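PDB 3ESF: iron-containing superoxide dismutase B2 from Trypanosoma brucei, which probably protects the cell by converting superoxide radicals to hydrogen peroxide and oxygen at an iron centre. Local coordinates for residues 35-40 and 71-76; 81-86 and 183-188; 128-133 and 153-158. The protein carries 1 engineered substitution. All coordinates share one frame; numbering follows the deposited sequence.

Contact 1: 35-40 and 71-76; sequences GYVTKL and AQIFNH. With FE (Fe (III) ion), chain E.
Tyr36 lies across Gln72 and reaches His76 in the helical hairpin of the iron superoxide dismutase fold. Helices 22-45 and 64-81 run roughly antiparallel here, their short segments at 148° with axes 9.4 Å apart. The Tyr36 side chain starts between the helices, where its CB meets CG1 of Ile73 at 3.7 Å. CG then stands anti to the carbonyl carbon (chi1 -61°), and the ring runs on toward the metal site. Gln72 CB sits over the centre of one ring face, 3.5 Å from the centroid, a CH-pi contact. Tyr36 CE2 lies 3.6 Å from CE1 of His76, the two rings meeting obliquely. At the tip, Gln72 NE2 donates to Tyr36 OH at 2.9 Å, nearly straight at 168° and in the plane of the amide. Gln72 CG runs past Tyr36 CZ, and the bend at chi2 swings NE2 to the hydroxyl. The same NE2 bonds weakly to the water on the iron, so Gln72, a second-shell residue, links Tyr36 to a first-shell ligand. Phe121 of the second subunit packs on both Tyr36 and Gln72. Farther along helix 22-45, Leu40 CD2 touches Ile73 CD1. His76 binds the iron with NE2 at 2.2 Å, beside His28, Asp161 and His165. In-plane donation from His76 ND1 to Gln72 O, at 2.6 Å, fixes the ring's rotation; His76 N reaches that oxygen from the opposite face of its plane.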
loop_
_atom_site.group_PDB
_atom_site.type_symbol
_atom_site.label_atom_id
_atom_site.label_comp_id
_atom_site.label_asym_id
_atom_site.label_seq_id
_atom_site.Cartn_x
_atom_site.Cartn_y
_atom_site.Cartn_z
ATOM N N GLY A 35 -9.536 -8.569 -10.449
ATOM C CA GLY A 35 -9.471 -9.369 -9.221
ATOM C C GLY A 35 -10.540 -9.027 -8.199
ATOM O O GLY A 35 -11.101 -9.934 -7.551
ATOM N N TYR A 36 -10.830 -7.740 -8.030
ATOM C CA TYR A 36 -11.899 -7.301 -7.125
ATOM C C TYR A 36 -13.264 -7.803 -7.585
ATOM O O TYR A 36 -14.073 -8.240 -6.771
ATOM C CB TYR A 36 -11.926 -5.766 -6.973
ATOM C CG TYR A 36 -10.651 -5.160 -6.391
ATOM C CD1 TYR A 36 -10.205 -5.521 -5.117
ATOM C CD2 TYR A 36 -9.904 -4.217 -7.110
ATOM C CE1 TYR A 36 -9.025 -4.978 -4.573
ATOM C CE2 TYR A 36 -8.725 -3.658 -6.570
ATOM C CZ TYR A 36 -8.301 -4.050 -5.292
ATOM O OH TYR A 36 -7.153 -3.513 -4.747
ATOM N N VAL A 37 -13.517 -7.711 -8.894
ATOM C CA VAL A 37 -14.764 -8.205 -9.506
ATOM C C VAL A 37 -14.949 -9.700 -9.232
ATOM O O VAL A 37 -16.040 -10.159 -8.836
ATOM C CB VAL A 37 -14.784 -7.974 -11.034
ATOM C CG1 VAL A 37 -16.094 -8.499 -11.661
ATOM C CG2 VAL A 37 -14.577 -6.496 -11.356
ATOM N N THR A 38 -13.873 -10.446 -9.465
ATOM C CA THR A 38 -13.822 -11.865 -9.217
ATOM C C THR A 38 -14.202 -12.186 -7.771
ATOM O O THR A 38 -15.062 -13.017 -7.537
ATOM C CB THR A 38 -12.442 -12.415 -9.566
ATOM O OG1 THR A 38 -12.242 -12.256 -10.982
ATOM C CG2 THR A 38 -12.332 -13.888 -9.172
ATOM N N LYS A 39 -13.573 -11.503 -6.822
ATOM C CA LYS A 39 -13.848 -11.734 -5.415
ATOM C C LYS A 39 -15.268 -11.327 -5.047
ATOM O O LYS A 39 -15.907 -12.002 -4.262
ATOM C CB LYS A 39 -12.836 -11.000 -4.536
ATOM C CG LYS A 39 -11.428 -11.588 -4.571
ATOM C CD LYS A 39 -10.625 -11.123 -3.395
ATOM C CE LYS A 39 -9.125 -11.204 -3.731
ATOM N NZ LYS A 39 -8.232 -10.823 -2.573
ATOM N N LEU A 40 -15.754 -10.223 -5.609
ATOM C CA LEU A 40 -17.125 -9.762 -5.337
ATOM C C LEU A 40 -18.150 -10.731 -5.888
ATOM O O LEU A 40 -19.153 -11.004 -5.235
ATOM C CB LEU A 40 -17.373 -8.324 -5.840
ATOM C CG LEU A 40 -18.741 -7.673 -5.505
ATOM C CD1 LEU A 40 -18.983 -7.595 -4.015
ATOM C CD2 LEU A 40 -18.895 -6.294 -6.108
ATOM N N ALA A 71 -15.865 -0.650 -3.444
ATOM C CA ALA A 71 -15.164 0.635 -3.436
ATOM C C ALA A 71 -13.996 0.667 -4.417
ATOM O O ALA A 71 -13.861 1.612 -5.190
ATOM C CB ALA A 71 -14.689 0.975 -2.015
ATOM N N GLN A 72 -13.145 -0.356 -4.370
ATOM C CA GLN A 72 -12.043 -0.469 -5.326
ATOM C C GLN A 72 -12.508 -0.603 -6.767
ATOM O O GLN A 72 -11.857 -0.089 -7.665
ATOM C CB GLN A 72 -11.117 -1.624 -4.976
ATOM C CG GLN A 72 -10.289 -1.378 -3.727
ATOM C CD GLN A 72 -9.234 -0.318 -3.917
ATOM O OE1 GLN A 72 -9.490 0.861 -3.719
ATOM N NE2 GLN A 72 -8.032 -0.736 -4.295
ATOM N N ILE A 73 -13.619 -1.304 -6.994
ATOM C CA ILE A 73 -14.200 -1.370 -8.330
ATOM C C ILE A 73 -14.580 0.026 -8.880
ATOM O O ILE A 73 -14.216 0.393 -10.001
ATOM C CB ILE A 73 -15.379 -2.391 -8.393
ATOM C CG1 ILE A 73 -14.828 -3.819 -8.168
ATOM C CG2 ILE A 73 -16.150 -2.296 -9.748
ATOM C CD1 ILE A 73 -15.877 -4.830 -7.736
ATOM N N PHE A 74 -15.324 0.780 -8.091
ATOM C CA PHE A 74 -15.724 2.129 -8.485
ATOM C C PHE A 74 -14.505 3.052 -8.634
ATOM O O PHE A 74 -14.422 3.795 -9.614
ATOM C CB PHE A 74 -16.716 2.673 -7.466
ATOM C CG PHE A 74 -17.057 4.088 -7.659
ATOM C CD1 PHE A 74 -18.276 4.440 -8.251
ATOM C CD2 PHE A 74 -16.172 5.093 -7.272
ATOM C CE1 PHE A 74 -18.608 5.784 -8.443
ATOM C CE2 PHE A 74 -16.491 6.438 -7.482
ATOM C CZ PHE A 74 -17.713 6.788 -8.049
ATOM N N ASN A 75 -13.564 2.983 -7.680
ATOM C CA ASN A 75 -12.374 3.840 -7.685
ATOM C C ASN A 75 -11.553 3.617 -8.954
ATOM O O ASN A 75 -11.096 4.564 -9.546
ATOM C CB ASN A 75 -11.481 3.605 -6.452
ATOM C CG ASN A 75 -12.105 4.102 -5.162
ATOM O OD1 ASN A 75 -13.104 4.834 -5.156
ATOM N ND2 ASN A 75 -11.519 3.708 -4.059
ATOM N N HIS A 76 -11.345 2.357 -9.340
ATOM C CA HIS A 76 -10.585 2.038 -10.555
ATOM C C HIS A 76 -11.299 2.437 -11.822
ATOM O O HIS A 76 -10.677 2.891 -12.768
ATOM C CB HIS A 76 -10.238 0.551 -10.596
ATOM C CG HIS A 76 -9.140 0.186 -9.655
ATOM N ND1 HIS A 76 -9.353 -0.012 -8.308
ATOM C CD2 HIS A 76 -7.807 0.080 -9.851
ATOM C CE1 HIS A 76 -8.196 -0.250 -7.720
ATOM N NE2 HIS A 76 -7.240 -0.175 -8.629
HETATM FE FE FE E . -5.141 0.170 -8.269
HETATM O O HOH W 1 -5.654 0.600 -6.238
#

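Contact 2: 81-86 and 183-188; sequences ESMSPN and WNVVNW
Asn187 fits against the chain that leaves helix 64-81, extended at Met83 and Ser84, where a single beta bridge, Met83 with Val186, joins the end of the helical hairpin to the C-terminal domain of the superoxide dismutase fold. Two backbone bonds form the join. Asn187 N donates to Ser82 O at 2.9 Å. Ser84 N donates to Val185 O at 2.8 Å. Val185 O also receives a CA-H...O contact from Met83 CA. The Asn187 side chain adds a third bond. Its CG is anti to the backbone N (chi1 -173°), which brings Asn187 ND2 to 3.0 Å from Glu81 O. That bond is bent, at 138°. ND2 also gives a weak bond to a water that lies close to Glu81 OE1 and Met83 O. Met83 O has a further donor in Trp10 NE1. The other end of the amide serves the next helix: Asn187 is its N-cap, and OD1 accepts weak bonds from the backbone N of Asp189 and His190. Ser82 OG turns elsewhere, to Phe78 O and Thr159 N. On the apolar side, Met83 and Val185 lie side by side, with Met83 SD 3.8 Å from Val185 CG2. Past the bridge the loop is held by an ST turn, in which Asn86 N donates to Ser84 OG at 2.9 Å.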
loop_
_atom_site.group_PDB
_atom_site.type_symbol
_atom_site.label_atom_id
_atom_site.label_comp_id
_atom_site.label_asym_id
_atom_site.label_seq_id
_atom_site.Cartn_x
_atom_site.Cartn_y
_atom_site.Cartn_z
ATOM N N GLU A 81 -11.186 6.508 -16.294
ATOM C CA GLU A 81 -11.884 7.634 -16.910
ATOM C C GLU A 81 -11.231 8.998 -16.648
ATOM O O GLU A 81 -11.399 9.930 -17.430
ATOM C CB GLU A 81 -13.358 7.657 -16.493
ATOM C CG GLU A 81 -14.198 6.557 -17.154
ATOM C CD GLU A 81 -14.291 6.694 -18.676
ATOM O OE1 GLU A 81 -13.811 7.704 -19.238
ATOM O OE2 GLU A 81 -14.868 5.782 -19.325
ATOM N N SER A 82 -10.467 9.087 -15.559
ATOM C CA SER A 82 -9.733 10.297 -15.163
ATOM C C SER A 82 -8.460 10.516 -15.997
ATOM O O SER A 82 -7.736 11.513 -15.805
ATOM C CB SER A 82 -9.372 10.235 -13.668
ATOM O OG SER A 82 -10.539 10.269 -12.842
ATOM N N MET A 83 -8.204 9.591 -16.927
ATOM C CA MET A 83 -7.032 9.656 -17.805
ATOM C C MET A 83 -7.425 9.454 -19.252
ATOM O O MET A 83 -8.472 8.850 -19.546
ATOM C CB MET A 83 -5.981 8.632 -17.372
ATOM C CG MET A 83 -5.604 8.713 -15.879
ATOM S SD MET A 83 -4.271 7.581 -15.469
ATOM C CE MET A 83 -5.029 5.959 -15.803
ATOM N N SER A 84 -6.604 9.988 -20.162
ATOM C CA SER A 84 -6.868 9.903 -21.589
ATOM C C SER A 84 -5.571 10.055 -22.367
ATOM O O SER A 84 -4.660 10.767 -21.922
ATOM C CB SER A 84 -7.876 10.980 -22.006
ATOM O OG SER A 84 -7.920 11.122 -23.406
ATOM N N PRO A 85 -5.469 9.386 -23.531
ATOM C CA PRO A 85 -4.304 9.635 -24.385
ATOM C C PRO A 85 -4.284 11.080 -24.903
ATOM O O PRO A 85 -3.227 11.570 -25.325
ATOM C CB PRO A 85 -4.473 8.633 -25.532
ATOM C CG PRO A 85 -5.926 8.257 -25.515
ATOM C CD PRO A 85 -6.382 8.378 -24.101
ATOM N N ASN A 86 -5.439 11.746 -24.851
ATOM C CA ASN A 86 -5.551 13.142 -25.230
ATOM C C ASN A 86 -5.736 14.107 -24.053
ATOM O O ASN A 86 -6.203 15.247 -24.224
ATOM C CB ASN A 86 -6.642 13.277 -26.281
ATOM C CG ASN A 86 -6.294 12.504 -27.563
ATOM O OD1 ASN A 86 -5.400 12.898 -28.306
ATOM N ND2 ASN A 86 -6.964 11.391 -27.788
ATOM N N TRP A 183 -0.385 14.137 -14.614
ATOM C CA TRP A 183 -0.675 15.482 -15.168
ATOM C C TRP A 183 -0.632 15.571 -16.695
ATOM O O TRP A 183 -1.240 16.474 -17.300
ATOM C CB TRP A 183 0.271 16.496 -14.559
ATOM C CG TRP A 183 0.009 16.757 -13.110
ATOM C CD1 TRP A 183 0.895 16.622 -12.086
ATOM C CD2 TRP A 183 -1.219 17.214 -12.530
ATOM N NE1 TRP A 183 0.299 16.959 -10.894
ATOM C CE2 TRP A 183 -1.004 17.321 -11.135
ATOM C CE3 TRP A 183 -2.486 17.541 -13.054
ATOM C CZ2 TRP A 183 -2.004 17.760 -10.243
ATOM C CZ3 TRP A 183 -3.488 17.965 -12.168
ATOM C CH2 TRP A 183 -3.233 18.069 -10.766
ATOM N N ASN A 184 0.076 14.634 -17.325
ATOM C CA ASN A 184 0.111 14.587 -18.799
ATOM C C ASN A 184 -1.043 13.807 -19.408
ATOM O O ASN A 184 -1.239 13.858 -20.607
ATOM C CB ASN A 184 1.452 14.027 -19.307
ATOM C CG ASN A 184 2.611 14.994 -19.101
ATOM O OD1 ASN A 184 2.463 16.224 -19.252
ATOM N ND2 ASN A 184 3.780 14.447 -18.777
ATOM N N VAL A 185 -1.788 13.064 -18.587
ATOM C CA VAL A 185 -2.904 12.227 -19.092
ATOM C C VAL A 185 -4.246 12.625 -18.471
ATOM O O VAL A 185 -5.295 12.139 -18.889
ATOM C CB VAL A 185 -2.662 10.688 -18.903
ATOM C CG1 VAL A 185 -1.453 10.230 -19.735
ATOM C CG2 VAL A 185 -2.499 10.304 -17.402
ATOM N N VAL A 186 -4.212 13.515 -17.481
ATOM C CA VAL A 186 -5.443 13.920 -16.793
ATOM C C VAL A 186 -6.546 14.315 -17.815
ATOM O O VAL A 186 -6.324 15.126 -18.720
ATOM C CB VAL A 186 -5.195 15.023 -15.712
ATOM C CG1 VAL A 186 -4.631 16.310 -16.341
ATOM C CG2 VAL A 186 -6.469 15.310 -14.916
ATOM N N ASN A 187 -7.717 13.706 -17.655
ATOM C CA ASN A 187 -8.829 13.846 -18.595
ATOM C C ASN A 187 -9.818 14.926 -18.135
ATOM O O ASN A 187 -10.705 14.649 -17.319
ATOM C CB ASN A 187 -9.521 12.478 -18.768
ATOM C CG ASN A 187 -10.578 12.471 -19.856
ATOM O OD1 ASN A 187 -10.777 13.456 -20.533
ATOM N ND2 ASN A 187 -11.258 11.347 -20.021
ATOM N N TRP A 188 -9.657 16.144 -18.673
ATOM C CA TRP A 188 -10.526 17.284 -18.342
ATOM C C TRP A 188 -11.944 17.182 -18.932
ATOM O O TRP A 188 -12.877 17.815 -18.416
ATOM C CB TRP A 188 -9.866 18.626 -18.716
ATOM C CG TRP A 188 -8.552 18.850 -18.016
ATOM C CD1 TRP A 188 -7.328 18.959 -18.598
ATOM C CD2 TRP A 188 -8.326 18.948 -16.595
ATOM N NE1 TRP A 188 -6.358 19.133 -17.634
ATOM C CE2 TRP A 188 -6.949 19.143 -16.402
ATOM C CE3 TRP A 188 -9.157 18.893 -15.472
ATOM C CZ2 TRP A 188 -6.382 19.284 -15.126
ATOM C CZ3 TRP A 188 -8.593 19.055 -14.205
ATOM C CH2 TRP A 188 -7.225 19.233 -14.045
HETATM O O HOH W 2 -11.083 8.294 -20.337
#

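Contact 3: 128-133 and 153-158; sequences LVQDTT and DLKPIL
The antiparallel pairing of strands 124-131 and 154-161 is one of two in the three-stranded sheet of the C-terminal domain, with 124-131 in the centre, and a classic beta bulge interrupts it where Leu128 faces both Ile157 and Leu158. Leu128 O accepts from both residues on the same face of its plane, at 2.9 Å from Ile157 N and 3.2 Å from Leu158 N. Leu128 N returns a bond to Leu158 O. At the bulge the Ile157 side chain points toward Leu128, its CG2 3.9 Å from Leu128 CD2. Beyond the bulge, Gln130 and Lys155 form a hydrogen-bonded pair, bonded N to O in both directions. Val129 and Leu154 touch on the face that also carries Pro156, CG2 to CD2 at 4.0 Å. On the other face Gln130 and Lys155 run side by side. Lys155 bends at chi3 (83°), and its CE comes 3.0 Å from Gln130 OE1; NZ meets OE1 at a poor angle, not a hydrogen bond. Lys155 NZ bonds instead to the carbonyls of Phe195 and Gln194, while Gln130 NE2 bonds to Lys135 O. At the end away from the bulge, Thr132 N donates to Asp153 O. The carboxylates of Asp131 and Asp153 come close there, OD2 to OD2 at 3.8 Å, probably a repulsion. Asp131 OD1, which also accepts from Thr134 N, closes an Asx turn with Thr133 N at 2.8 Å.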
loop_
_atom_site.group_PDB
_atom_site.type_symbol
_atom_site.label_atom_id
_atom_site.label_comp_id
_atom_site.label_asym_id
_atom_site.label_seq_id
_atom_site.Cartn_x
_atom_site.Cartn_y
_atom_site.Cartn_z
ATOM N N LEU A 128 -9.912 14.997 -6.739
ATOM C CA LEU A 128 -10.580 16.280 -6.799
ATOM C C LEU A 128 -12.059 15.940 -6.574
ATOM O O LEU A 128 -12.586 15.049 -7.231
ATOM C CB LEU A 128 -10.336 16.967 -8.169
ATOM C CG LEU A 128 -11.044 18.303 -8.492
ATOM C CD1 LEU A 128 -10.788 19.378 -7.425
ATOM C CD2 LEU A 128 -10.608 18.823 -9.864
ATOM N N VAL A 129 -12.699 16.613 -5.617
ATOM C CA VAL A 129 -14.122 16.429 -5.358
ATOM C C VAL A 129 -14.817 17.771 -5.262
ATOM O O VAL A 129 -14.185 18.805 -5.032
ATOM C CB VAL A 129 -14.445 15.599 -4.040
ATOM C CG1 VAL A 129 -13.790 14.232 -4.040
ATOM C CG2 VAL A 129 -14.111 16.414 -2.773
ATOM N N GLN A 130 -16.130 17.751 -5.449
ATOM C CA GLN A 130 -16.939 18.932 -5.208
ATOM C C GLN A 130 -17.840 18.678 -4.009
ATOM O O GLN A 130 -18.494 17.634 -3.920
ATOM C CB GLN A 130 -17.785 19.259 -6.433
ATOM C CG GLN A 130 -18.554 20.603 -6.296
ATOM C CD GLN A 130 -19.537 20.841 -7.420
ATOM O OE1 GLN A 130 -20.000 19.897 -8.063
ATOM N NE2 GLN A 130 -19.878 22.104 -7.652
ATOM N N ASP A 131 -17.854 19.633 -3.083
ATOM C CA ASP A 131 -18.921 19.741 -2.088
ATOM C C ASP A 131 -20.263 20.173 -2.755
ATOM O O ASP A 131 -20.394 21.267 -3.310
ATOM C CB ASP A 131 -18.515 20.743 -0.993
ATOM C CG ASP A 131 -19.492 20.764 0.176
ATOM O OD1 ASP A 131 -20.707 20.909 -0.053
ATOM O OD2 ASP A 131 -19.046 20.638 1.332
ATOM N N THR A 132 -21.261 19.304 -2.701
ATOM C CA THR A 132 -22.500 19.519 -3.417
ATOM C C THR A 132 -23.431 20.539 -2.728
ATOM O O THR A 132 -24.384 21.002 -3.331
ATOM C CB THR A 132 -23.220 18.169 -3.738
ATOM O OG1 THR A 132 -23.685 17.550 -2.536
ATOM C CG2 THR A 132 -22.250 17.219 -4.433
ATOM N N THR A 133 -23.122 20.893 -1.478
ATOM C CA THR A 133 -23.858 21.926 -0.739
ATOM C C THR A 133 -23.282 23.322 -1.034
ATOM O O THR A 133 -24.004 24.212 -1.491
ATOM C CB THR A 133 -23.839 21.650 0.792
ATOM O OG1 THR A 133 -24.219 20.290 1.039
ATOM C CG2 THR A 133 -24.796 22.580 1.536
ATOM N N ASP A 153 -21.925 14.583 0.927
ATOM C CA ASP A 153 -21.992 15.790 0.119
ATOM C C ASP A 153 -20.797 15.933 -0.802
ATOM O O ASP A 153 -20.480 17.052 -1.219
ATOM C CB ASP A 153 -22.036 17.005 1.051
ATOM C CG ASP A 153 -21.069 16.868 2.233
ATOM O OD1 ASP A 153 -20.389 15.799 2.342
ATOM O OD2 ASP A 153 -21.004 17.820 3.063
ATOM N N LEU A 154 -20.121 14.819 -1.086
ATOM C CA LEU A 154 -18.948 14.813 -1.965
ATOM C C LEU A 154 -19.197 14.102 -3.288
ATOM O O LEU A 154 -19.652 12.952 -3.330
ATOM C CB LEU A 154 -17.713 14.201 -1.284
ATOM C CG LEU A 154 -17.138 14.828 -0.009
ATOM C CD1 LEU A 154 -15.745 14.268 0.262
ATOM C CD2 LEU A 154 -17.097 16.372 -0.058
ATOM N N LYS A 155 -18.888 14.809 -4.371
ATOM C CA LYS A 155 -19.056 14.312 -5.728
ATOM C C LYS A 155 -17.663 14.237 -6.335
ATOM O O LYS A 155 -16.982 15.241 -6.421
ATOM C CB LYS A 155 -19.975 15.261 -6.522
ATOM C CG LYS A 155 -20.081 14.939 -8.012
ATOM C CD LYS A 155 -21.161 15.805 -8.699
ATOM C CE LYS A 155 -20.657 17.172 -9.084
ATOM N NZ LYS A 155 -21.593 17.809 -10.071
ATOM N N PRO A 156 -17.206 13.022 -6.680
ATOM C CA PRO A 156 -15.878 12.919 -7.249
ATOM C C PRO A 156 -15.833 13.508 -8.665
ATOM O O PRO A 156 -16.804 13.415 -9.415
ATOM C CB PRO A 156 -15.603 11.410 -7.247
ATOM C CG PRO A 156 -16.930 10.784 -7.288
ATOM C CD PRO A 156 -17.861 11.705 -6.555
ATOM N N ILE A 157 -14.692 14.126 -8.978
ATOM C CA ILE A 157 -14.458 14.793 -10.255
ATOM C C ILE A 157 -13.309 14.061 -10.950
ATOM O O ILE A 157 -13.413 13.690 -12.108
ATOM C CB ILE A 157 -14.101 16.308 -10.047
ATOM C CG1 ILE A 157 -15.234 17.084 -9.336
ATOM C CG2 ILE A 157 -13.637 16.957 -11.359
ATOM C CD1 ILE A 157 -16.649 16.975 -9.983
ATOM N N LEU A 158 -12.211 13.857 -10.228
ATOM C CA LEU A 158 -11.039 13.150 -10.759
ATOM C C LEU A 158 -10.395 12.309 -9.674
ATOM O O LEU A 158 -10.494 12.642 -8.499
ATOM C CB LEU A 158 -9.973 14.136 -11.270
ATOM C CG LEU A 158 -10.039 14.914 -12.584
ATOM C CD1 LEU A 158 -9.000 15.996 -12.564
ATOM C CD2 LEU A 158 -9.880 14.025 -13.830
#

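From the N terminus, contact 1 comes first: 35-40 meets 71-76 and closes the loop of the helical hairpin. Helix 64-81 ends at the start of 81-86, the first half of contact 2. That contact is completed only by 183-188, about a hundred residues later. Contact 3 opens and closes within this span, joining 128-133 to 153-158 around strand 137-143. Contact 1 is therefore in series with the other two, while contact 2 encloses contact 3. Leu158 packs on Ser82, Val186 and Trp188, so the sheet meets the interdomain join. Phe74 touches Pro156, bringing the hairpin against the same sheet.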